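Solute-binding protein (Thermoactinomyces vulgaris, PDB 2ZYM) binds cyclodextrins and probably delivers such sugars to a membrane transporter for uptake. Local coordinates at residues A182-A187 against P268-K273. Residues are numbered along the deposited sequence; the frame is centred on the assembly and turned at random.
Sequences AAKGAA and PKIDGK
Lys273 and Ala183 meet where the C-terminal end of helix 174-183 faces a type I' beta turn running from Ile270 to Lys273, a worked example of how a lysine from a distant loop can bond a carbonyl at the end of a helix. The ammonium NZ of Lys273 donates to the carbonyl O of Ala183 at 2.9 Å, arriving from above the carbonyl plane, 35° out of it, rather than on a lone pair. Its chain leaves the turn with CG wedged between backbone N and carbonyl carbon (chi1 60°) and then runs fully extended, which carries NZ to the helix end. A water grips the same oxygen, donating to it and to Asp271 OD1, so two donors serve a carbonyl at the end of the helix.

Beside this polar cluster the methyl of Ala183 lies against both branches of Ile270: CB is 3.5 Å from CG2, a tight approach, and 3.6 Å from CD1. Tyr147 of helix 147-157 touches Ile270 as well.

Lys184 and Asp271 cross at about a right angle. The lysine starts away from the turn but bends at chi2 (-64°), and its NZ reaches the syn lone pair of Asp271 OD1, forming a salt bridge of 2.9 Å. An alanine in place of Lys184 would probably leave the Asp271 carboxylate without its salt-bridge mate and freer to turn. Behind Lys184, Gly185 at positive phi closes the helix in a Schellman motif.

Chemically, the ammonium of Lys273 would be expected to balance part of the negative charge at the helix end, while OD1 of Asp271 takes both the ammonium of Lys184 and the water; the loop before strand 278-287 is thus joined to helix 174-183 by charge outside and methyl packing inside.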
loop_
_atom_site.group_PDB
_atom_site.type_symbol
_atom_site.label_atom_id
_atom_site.label_comp_id
_atom_site.label_asym_id
_atom_site.label_seq_id
_atom_site.Cartn_x
_atom_site.Cartn_y
_atom_site.Cartn_z
ATOM N N ALA A 182 0.787 12.677 -10.716
ATOM C CA ALA A 182 -0.380 12.402 -11.562
ATOM C C ALA A 182 -1.144 13.668 -11.946
ATOM O O ALA A 182 -1.676 13.768 -13.056
ATOM C CB ALA A 182 -1.311 11.394 -10.886
ATOM N N ALA A 183 -1.183 14.636 -11.030
ATOM C CA ALA A 183 -1.831 15.925 -11.284
ATOM C C ALA A 183 -1.232 16.635 -12.496
ATOM O O ALA A 183 -1.943 17.310 -13.238
ATOM C CB ALA A 183 -1.730 16.812 -10.066
ATOM N N LYS A 184 0.076 16.472 -12.685
ATOM C CA LYS A 184 0.795 17.136 -13.770
ATOM C C LYS A 184 0.809 16.313 -15.058
ATOM O O LYS A 184 1.341 16.756 -16.078
ATOM C CB LYS A 184 2.227 17.469 -13.332
ATOM C CG LYS A 184 2.328 18.158 -11.978
ATOM C CD LYS A 184 1.655 19.521 -11.978
ATOM C CE LYS A 184 1.632 20.117 -10.586
ATOM N NZ LYS A 184 0.904 21.415 -10.556
ATOM N N GLY A 185 0.222 15.121 -15.004
ATOM C CA GLY A 185 0.141 14.240 -16.167
ATOM C C GLY A 185 1.297 13.262 -16.276
ATOM O O GLY A 185 1.560 12.722 -17.353
ATOM N N ALA A 186 1.993 13.036 -15.164
ATOM C CA ALA A 186 3.085 12.067 -15.124
ATOM C C ALA A 186 2.559 10.660 -14.868
ATOM O O ALA A 186 1.537 10.481 -14.201
ATOM C CB ALA A 186 4.105 12.452 -14.068
ATOM N N ALA A 187 3.266 9.672 -15.407
ATOM C CA ALA A 187 2.933 8.261 -15.216
ATOM C C ALA A 187 4.187 7.472 -14.861
ATOM O O ALA A 187 5.284 7.837 -15.278
ATOM C CB ALA A 187 2.297 7.698 -16.476
ATOM N N PRO A 268 -8.131 16.886 -1.161
ATOM C CA PRO A 268 -8.651 18.086 -1.826
ATOM C C PRO A 268 -8.200 18.164 -3.282
ATOM O O PRO A 268 -7.048 17.833 -3.591
ATOM C CB PRO A 268 -8.047 19.241 -1.015
ATOM C CG PRO A 268 -7.122 18.613 -0.002
ATOM C CD PRO A 268 -7.542 17.199 0.152
ATOM N N LYS A 269 -9.111 18.573 -4.163
ATOM C CA LYS A 269 -8.831 18.638 -5.601
ATOM C C LYS A 269 -7.555 19.422 -5.911
ATOM O O LYS A 269 -7.319 20.500 -5.363
ATOM C CB LYS A 269 -10.034 19.187 -6.388
ATOM C CG LYS A 269 -10.462 20.612 -6.039
ATOM C CD LYS A 269 -11.519 21.114 -7.013
ATOM C CE LYS A 269 -11.596 22.633 -7.032
ATOM N NZ LYS A 269 -12.524 23.100 -8.100
ATOM N N ILE A 270 -6.731 18.843 -6.776
ATOM C CA ILE A 270 -5.449 19.421 -7.154
ATOM C C ILE A 270 -5.529 19.877 -8.611
ATOM O O ILE A 270 -5.954 19.117 -9.485
ATOM C CB ILE A 270 -4.276 18.408 -6.879
ATOM C CG1 ILE A 270 -2.899 19.104 -6.781
ATOM C CG2 ILE A 270 -4.337 17.177 -7.811
ATOM C CD1 ILE A 270 -2.329 19.702 -8.055
ATOM N N ASP A 271 -5.147 21.130 -8.854
ATOM C CA ASP A 271 -5.299 21.771 -10.166
ATOM C C ASP A 271 -6.729 21.630 -10.709
ATOM O O ASP A 271 -6.936 21.439 -11.911
ATOM C CB ASP A 271 -4.261 21.240 -11.171
ATOM C CG ASP A 271 -2.840 21.684 -10.843
ATOM O OD1 ASP A 271 -1.893 20.970 -11.239
ATOM O OD2 ASP A 271 -2.664 22.735 -10.190
ATOM N N GLY A 272 -7.703 21.711 -9.803
ATOM C CA GLY A 272 -9.122 21.672 -10.150
ATOM C C GLY A 272 -9.735 20.300 -10.373
ATOM O O GLY A 272 -10.947 20.187 -10.572
ATOM N N LYS A 273 -8.910 19.256 -10.334
ATOM C CA LYS A 273 -9.375 17.898 -10.617
ATOM C C LYS A 273 -9.125 16.933 -9.458
ATOM O O LYS A 273 -8.305 17.206 -8.578
ATOM C CB LYS A 273 -8.739 17.372 -11.909
ATOM C CG LYS A 273 -7.223 17.299 -11.880
ATOM C CD LYS A 273 -6.653 16.964 -13.246
ATOM C CE LYS A 273 -5.155 17.191 -13.258
ATOM N NZ LYS A 273 -4.498 16.681 -14.492
HETATM O O HOH W 1 -2.269 19.964 -13.811
#